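Long-range contact in Cif-like 1 (Burkholderia cenocepacia, PDB 7JQY), which belongs to the alpha/beta-hydrolase fold, forms an octamer and probably works as an epoxide hydrolase of the Cif-like kind: residues 150-160 against 231-242. The protein carries 1 engineered substitution. Residues are numbered along the deposited sequence; the frame is centred on the assembly and turned at random.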
ATOM      1  N   VAL B 150      13.072  28.750  25.339  1.00 46.07           N
ATOM      2  CA  VAL B 150      14.236  27.877  25.176  1.00 49.24           C
ATOM      3  C   VAL B 150      14.374  27.003  26.415  1.00 50.18           C
ATOM      4  O   VAL B 150      13.876  27.368  27.490  1.00 49.92           O
ATOM      5  CB  VAL B 150      15.527  28.670  24.895  1.00 45.84           C
ATOM      6  CG1 VAL B 150      15.313  29.667  23.771  1.00 46.89           C
ATOM      7  CG2 VAL B 150      16.041  29.357  26.139  1.00 50.25           C
ATOM      8  N   PRO B 151      14.997  25.832  26.310  1.00 50.78           N
ATOM      9  CA  PRO B 151      15.176  24.986  27.494  1.00 51.54           C
ATOM     10  C   PRO B 151      15.971  25.693  28.586  1.00 54.50           C
ATOM     11  O   PRO B 151      16.808  26.560  28.321  1.00 52.67           O
ATOM     12  CB  PRO B 151      15.933  23.770  26.955  1.00 47.90           C
ATOM     13  CG  PRO B 151      15.631  23.753  25.472  1.00 50.17           C
ATOM     14  CD  PRO B 151      15.483  25.187  25.074  1.00 47.37           C
ATOM     15  N   GLY B 152      15.691  25.308  29.833  1.00 55.14           N
ATOM     16  CA  GLY B 152      16.335  25.862  30.997  1.00 54.64           C
ATOM     17  C   GLY B 152      15.563  26.981  31.666  1.00 58.16           C
ATOM     18  O   GLY B 152      15.739  27.205  32.869  1.00 60.42           O
ATOM     19  N   THR B 153      14.714  27.686  30.924  1.00 57.29           N
ATOM     20  CA  THR B 153      13.941  28.750  31.536  1.00 54.39           C
ATOM     21  C   THR B 153      12.782  28.158  32.336  1.00 52.96           C
ATOM     22  O   THR B 153      12.396  27.003  32.151  1.00 52.23           O
ATOM     23  CB  THR B 153      13.425  29.723  30.467  1.00 52.09           C
ATOM     24  OG1 THR B 153      12.519  29.050  29.580  1.00 48.63           O
ATOM     25  CG2 THR B 153      14.587  30.288  29.673  1.00 53.99           C
ATOM     26  N   ARG B 154      12.201  28.972  33.224  1.00 56.74           N
ATOM     27  CA  ARG B 154      11.083  28.442  34.000  1.00 55.42           C
ATOM     28  C   ARG B 154       9.820  28.385  33.160  1.00 50.73           C
ATOM     29  O   ARG B 154       8.991  27.494  33.364  1.00 50.73           O
ATOM     30  CB  ARG B 154      10.854  29.242  35.283  1.00 63.06           C
ATOM     31  CG  ARG B 154      10.991  30.742  35.177  1.00 66.07           C
ATOM     32  CD  ARG B 154      11.352  31.315  36.539  1.00 72.63           C
ATOM     33  NE  ARG B 154      10.740  32.617  36.770  1.00 77.95           N
ATOM     34  CZ  ARG B 154       9.530  32.789  37.295  1.00 85.46           C
ATOM     35  NH1 ARG B 154       9.051  34.013  37.475  1.00 88.64           N
ATOM     36  NH2 ARG B 154       8.795  31.736  37.634  1.00 84.96           N
ATOM     37  N   ILE B 155       9.707  29.247  32.147  1.00 52.96           N
ATOM     38  CA  ILE B 155       8.616  29.095  31.192  1.00 52.78           C
ATOM     39  C   ILE B 155       8.705  27.731  30.525  1.00 51.38           C
ATOM     40  O   ILE B 155       7.691  27.049  30.328  1.00 50.02           O
ATOM     41  CB  ILE B 155       8.653  30.227  30.147  1.00 48.10           C
ATOM     42  CG1 ILE B 155       8.636  31.595  30.826  1.00 51.18           C
ATOM     43  CG2 ILE B 155       7.501  30.093  29.168  1.00 45.30           C
ATOM     44  CD1 ILE B 155       7.292  31.954  31.474  1.00 47.38           C
ATOM     45  N   TRP B 156       9.925  27.294  30.206  1.00 48.59           N
ATOM     46  CA  TRP B 156      10.116  25.959  29.648  1.00 51.51           C
ATOM     47  C   TRP B 156       9.781  24.883  30.676  1.00 50.51           C
ATOM     48  O   TRP B 156       9.082  23.908  30.369  1.00 46.85           O
ATOM     49  CB  TRP B 156      11.558  25.812  29.143  1.00 49.20           C
ATOM     50  CG  TRP B 156      11.937  24.424  28.721  1.00 50.12           C
ATOM     51  CD1 TRP B 156      12.398  23.418  29.521  1.00 49.32           C
ATOM     52  CD2 TRP B 156      11.915  23.896  27.386  1.00 50.95           C
ATOM     53  NE1 TRP B 156      12.654  22.293  28.772  1.00 51.01           N
ATOM     54  CE2 TRP B 156      12.366  22.560  27.457  1.00 51.48           C
ATOM     55  CE3 TRP B 156      11.559  24.423  26.140  1.00 48.63           C
ATOM     56  CZ2 TRP B 156      12.464  21.741  26.326  1.00 49.50           C
ATOM     57  CZ3 TRP B 156      11.659  23.608  25.018  1.00 48.10           C
ATOM     58  CH2 TRP B 156      12.107  22.284  25.120  1.00 47.10           C
ATOM     59  N   ASP B 157      10.276  25.044  31.906  1.00 50.20           N
ATOM     60  CA  ASP B 157      10.066  24.015  32.923  1.00 53.06           C
ATOM     61  C   ASP B 157       8.618  23.952  33.380  1.00 50.59           C
ATOM     62  O   ASP B 157       8.144  22.877  33.769  1.00 49.99           O
ATOM     63  CB  ASP B 157      11.001  24.241  34.114  1.00 54.23           C
ATOM     64  CG  ASP B 157      12.454  23.908  33.780  1.00 56.32           C
ATOM     65  OD1 ASP B 157      13.336  24.753  34.036  1.00 60.12           O
ATOM     66  OD2 ASP B 157      12.712  22.808  33.239  1.00 55.28           O
ATOM     67  N   GLU B 158       7.886  25.063  33.297  1.00 49.21           N
ATOM     68  CA  GLU B 158       6.498  25.035  33.740  1.00 52.00           C
ATOM     69  C   GLU B 158       5.587  24.387  32.707  1.00 53.24           C
ATOM     70  O   GLU B 158       4.621  23.713  33.081  1.00 51.21           O
ATOM     71  CB  GLU B 158       6.003  26.454  34.032  1.00 52.45           C
ATOM     72  CG  GLU B 158       6.634  27.125  35.248  1.00 56.06           C
ATOM     73  CD  GLU B 158       6.389  28.630  35.278  1.00 61.16           C
ATOM     74  OE1 GLU B 158       6.858  29.294  36.227  1.00 68.45           O
ATOM     75  OE2 GLU B 158       5.724  29.148  34.355  1.00 57.57           O
ATOM     76  N   ALA B 159       5.917  24.518  31.416  1.00 51.21           N
ATOM     77  CA  ALA B 159       5.184  23.780  30.394  1.00 48.11           C
ATOM     78  C   ALA B 159       5.353  22.283  30.584  1.00 48.47           C
ATOM     79  O   ALA B 159       4.408  21.509  30.384  1.00 48.72           O
ATOM     80  CB  ALA B 159       5.649  24.209  29.002  1.00 47.62           C
ATOM     81  N   LYS B 160       6.543  21.861  31.010  1.00 48.51           N
ATOM     82  CA  LYS B 160       6.803  20.444  31.229  1.00 50.27           C
ATOM     83  C   LYS B 160       6.052  19.932  32.452  1.00 53.06           C
ATOM     84  O   LYS B 160       5.432  18.863  32.410  1.00 54.66           O
ATOM     85  CB  LYS B 160       8.306  20.230  31.389  1.00 51.46           C
ATOM     86  CG  LYS B 160       8.786  18.796  31.263  1.00 54.38           C
ATOM     87  CD  LYS B 160      10.255  18.761  30.830  1.00 51.97           C
ATOM     88  CE  LYS B 160      11.180  18.593  32.028  1.00 56.01           C
ATOM     89  NZ  LYS B 160      12.478  17.933  31.697  1.00 55.91           N
ATOM     90  N   PHE B 231      16.898  17.068  23.779  1.00 43.77           N
ATOM     91  CA  PHE B 231      16.413  18.032  24.776  1.00 45.40           C
ATOM     92  C   PHE B 231      17.041  17.861  26.159  1.00 45.16           C
ATOM     93  O   PHE B 231      17.450  18.877  26.746  1.00 48.46           O
ATOM     94  CB  PHE B 231      14.880  17.982  24.876  1.00 42.76           C
ATOM     95  CG  PHE B 231      14.170  18.780  23.817  1.00 43.40           C
ATOM     96  CD1 PHE B 231      14.873  19.614  22.957  1.00 45.84           C
ATOM     97  CD2 PHE B 231      12.801  18.657  23.650  1.00 40.04           C
ATOM     98  CE1 PHE B 231      14.212  20.336  21.968  1.00 41.95           C
ATOM     99  CE2 PHE B 231      12.134  19.374  22.669  1.00 40.67           C
ATOM    100  CZ  PHE B 231      12.836  20.213  21.824  1.00 42.09           C
ATOM    101  N   PRO B 232      17.162  16.652  26.733  1.00 43.63           N
ATOM    102  CA  PRO B 232      17.796  16.567  28.065  1.00 48.34           C
ATOM    103  C   PRO B 232      19.195  17.156  28.107  1.00 48.23           C
ATOM    104  O   PRO B 232      19.522  17.914  29.032  1.00 49.59           O
ATOM    105  CB  PRO B 232      17.813  15.057  28.364  1.00 48.29           C
ATOM    106  CG  PRO B 232      16.959  14.410  27.356  1.00 45.85           C
ATOM    107  CD  PRO B 232      16.454  15.410  26.376  1.00 43.19           C
ATOM    108  N   GLN B 233      20.008  16.876  27.087  1.00 48.84           N
ATOM    109  CA  GLN B 233      21.343  17.453  27.009  1.00 45.76           C
ATOM    110  C   GLN B 233      21.278  18.967  26.876  1.00 46.66           C
ATOM    111  O   GLN B 233      22.114  19.686  27.442  1.00 50.57           O
ATOM    112  CB  GLN B 233      22.091  16.832  25.826  1.00 50.31           C
ATOM    113  CG  GLN B 233      23.439  17.427  25.532  1.00 49.74           C
ATOM    114  CD  GLN B 233      24.147  16.722  24.365  1.00 54.01           C
ATOM    115  OE1 GLN B 233      23.613  15.781  23.757  1.00 49.04           O
ATOM    116  NE2 GLN B 233      25.352  17.179  24.055  1.00 49.62           N
ATOM    117  N   ASP B 234      20.297  19.468  26.119  1.00 42.53           N
ATOM    118  CA  ASP B 234      20.111  20.910  25.978  1.00 43.98           C
ATOM    119  C   ASP B 234      19.726  21.556  27.308  1.00 47.76           C
ATOM    120  O   ASP B 234      20.119  22.695  27.589  1.00 47.90           O
ATOM    121  CB  ASP B 234      19.046  21.196  24.914  1.00 44.69           C
ATOM    122  CG  ASP B 234      19.480  20.759  23.500  1.00 45.18           C
ATOM    123  OD1 ASP B 234      20.628  21.047  23.107  1.00 41.99           O
ATOM    124  OD2 ASP B 234      18.668  20.122  22.794  1.00 44.02           O
ATOM    125  N   GLU B 235      18.904  20.875  28.107  1.00 47.29           N
ATOM    126  CA  GLU B 235      18.482  21.440  29.389  1.00 51.27           C
ATOM    127  C   GLU B 235      19.682  21.641  30.304  1.00 53.00           C
ATOM    128  O   GLU B 235      19.897  22.736  30.832  1.00 54.09           O
ATOM    129  CB  GLU B 235      17.433  20.545  30.039  1.00 47.45           C
ATOM    130  CG  GLU B 235      16.073  20.677  29.384  1.00 46.37           C
ATOM    131  CD  GLU B 235      15.111  19.591  29.799  1.00 49.76           C
ATOM    132  OE1 GLU B 235      15.572  18.567  30.356  1.00 49.50           O
ATOM    133  OE2 GLU B 235      13.890  19.766  29.575  1.00 51.40           O
ATOM    134  N   THR B 236      20.506  20.602  30.450  1.00 54.88           N
ATOM    135  CA  THR B 236      21.724  20.708  31.246  1.00 53.34           C
ATOM    136  C   THR B 236      22.632  21.807  30.711  1.00 55.44           C
ATOM    137  O   THR B 236      23.144  22.635  31.474  1.00 55.84           O
ATOM    138  CB  THR B 236      22.464  19.366  31.239  1.00 52.82           C
ATOM    139  OG1 THR B 236      21.536  18.299  31.462  1.00 54.77           O
ATOM    140  CG2 THR B 236      23.548  19.329  32.298  1.00 56.06           C
ATOM    141  N   ARG B 237      22.840  21.834  29.393  1.00 52.02           N
ATOM    142  CA  ARG B 237      23.780  22.795  28.831  1.00 54.03           C
ATOM    143  C   ARG B 237      23.259  24.222  28.954  1.00 54.09           C
ATOM    144  O   ARG B 237      24.015  25.137  29.307  1.00 54.58           O
ATOM    145  CB  ARG B 237      24.085  22.434  27.372  1.00 52.15           C
ATOM    146  CG  ARG B 237      25.156  23.294  26.749  1.00 52.30           C
ATOM    147  CD  ARG B 237      26.528  22.914  27.272  1.00 51.62           C
ATOM    148  NE  ARG B 237      27.575  23.726  26.667  1.00 52.93           N
ATOM    149  CZ  ARG B 237      28.301  23.339  25.622  1.00 55.32           C
ATOM    150  NH1 ARG B 237      28.090  22.147  25.077  1.00 53.28           N
ATOM    151  NH2 ARG B 237      29.239  24.137  25.127  1.00 56.59           N
ATOM    152  N   PHE B 238      21.956  24.423  28.729  1.00 51.36           N
ATOM    153  CA  PHE B 238      21.400  25.777  28.730  1.00 52.31           C
ATOM    154  C   PHE B 238      21.326  26.364  30.135  1.00 55.41           C
ATOM    155  O   PHE B 238      21.542  27.569  30.320  1.00 53.20           O
ATOM    156  CB  PHE B 238      20.006  25.775  28.100  1.00 53.24           C
ATOM    157  CG  PHE B 238      20.018  25.880  26.612  1.00 52.90           C
ATOM    158  CD1 PHE B 238      21.066  25.342  25.874  1.00 51.28           C
ATOM    159  CD2 PHE B 238      18.989  26.525  25.950  1.00 51.16           C
ATOM    160  CE1 PHE B 238      21.082  25.441  24.503  1.00 50.91           C
ATOM    161  CE2 PHE B 238      18.996  26.630  24.577  1.00 50.76           C
ATOM    162  CZ  PHE B 238      20.044  26.084  23.846  1.00 49.08           C
ATOM    163  N   LYS B 239      21.035  25.525  31.130  1.00 55.66           N
ATOM    164  CA  LYS B 239      20.999  25.986  32.517  1.00 59.21           C
ATOM    165  C   LYS B 239      22.345  26.571  32.921  1.00 61.31           C
ATOM    166  O   LYS B 239      22.415  27.542  33.686  1.00 60.70           O
ATOM    167  CB  LYS B 239      20.639  24.802  33.424  1.00 59.10           C
ATOM    168  CG  LYS B 239      19.213  24.287  33.270  1.00 62.17           C
ATOM    169  CD  LYS B 239      19.008  22.910  33.920  1.00 66.27           C
ATOM    170  CE  LYS B 239      17.773  22.746  34.786  1.00 69.32           C
ATOM    171  NZ  LYS B 239      17.291  21.331  34.612  1.00 70.96           N
ATOM    172  N   ALA B 240      23.424  25.961  32.437  1.00 57.96           N
ATOM    173  CA  ALA B 240      24.759  26.513  32.629  1.00 59.23           C
ATOM    174  C   ALA B 240      24.938  27.819  31.866  1.00 60.28           C
ATOM    175  O   ALA B 240      25.577  28.754  32.363  1.00 60.31           O
ATOM    176  CB  ALA B 240      25.817  25.488  32.209  1.00 54.79           C
ATOM    177  N   PHE B 241      24.378  27.908  30.657  1.00 58.05           N
ATOM    178  CA  PHE B 241      24.502  29.134  29.874  1.00 57.10           C
ATOM    179  C   PHE B 241      23.855  30.327  30.579  1.00 59.01           C
ATOM    180  O   PHE B 241      24.326  31.463  30.444  1.00 58.56           O
ATOM    181  CB  PHE B 241      23.849  28.953  28.496  1.00 57.12           C
ATOM    182  CG  PHE B 241      24.673  28.159  27.497  1.00 55.58           C
ATOM    183  CD1 PHE B 241      26.054  28.032  27.631  1.00 56.74           C
ATOM    184  CD2 PHE B 241      24.052  27.552  26.409  1.00 54.02           C
ATOM    185  CE1 PHE B 241      26.794  27.311  26.699  1.00 53.39           C
ATOM    186  CE2 PHE B 241      24.779  26.826  25.473  1.00 54.04           C
ATOM    187  CZ  PHE B 241      26.154  26.707  25.615  1.00 55.45           C
ATOM    188  N   MET B 242      22.804  30.096  31.357  1.00 58.10           N
ATOM    189  CA  MET B 242      22.036  31.196  31.937  1.00 63.38           C
ATOM    190  C   MET B 242      22.628  31.743  33.224  1.00 62.99           C
ATOM    191  O   MET B 242      21.969  32.518  33.920  1.00 65.38           O
ATOM    192  CB  MET B 242      20.606  30.743  32.209  1.00 60.40           C
ATOM    193  CG  MET B 242      19.668  30.930  31.049  1.00 58.31           C
ATOM    194  SD  MET B 242      18.071  30.244  31.480  1.00 70.50           S
ATOM    195  CE  MET B 242      18.568  28.572  31.847  1.00 58.87           C
TER
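Trp156 and Glu235 hold the turn and first helical residues of 150-160 against helix 231-241 in a mixed polar and apolar contact, where the chain leaves strand 140-146 and later comes back towards strand 250-255. Trp156 NE1 gives a nearly straight hydrogen bond (170°) to Glu235 OE2, 2.9 Å away, in the indole plane and on the anti lone pair of the oxygen. Lys160 NZ approaches Glu235 OE2 on the syn side, 3.1 Å off and somewhat out of the carboxylate plane, completing a salt bridge. Two donors thus share one oxygen; the carboxylate plane stands almost perpendicular to the indole. The positive charge probably favours an ionised Glu235. With CG anti to the backbone N (chi1 172°), the indole reaches across to helix 231-241, and its six-membered ring stands edge-on over the face of Phe231 in a T-shaped pair: Trp156 CH2 lies above the middle of that ring, 3.8 Å from Phe231 CE2. Pro151 CA lies over one face of the indole, toward its rim.

The largely helical excursion between the two sheet strands is the cap inserted in this fold. A type II turn from Val150 to Thr153 starts it. Pro151 suits its second position; at the third, Gly152 has a positive phi (96°), where a side chain would be jammed against Pro151 O and would run into Met242 CE, which packs on the turn 3.3 Å from Gly152 O. Thr153 is the N-cap, its OG1 accepting from Trp156 N and donating to Val150 O. Against the turn, Phe238 turns its ring edge to Val150 CB and to Pro151 O, the latter 3.2 Å from Phe238 CD2, and Pro151 CD packs on Phe238 CE2, while Tyr130 of helix 124-135 meets Phe238 edge-to-face.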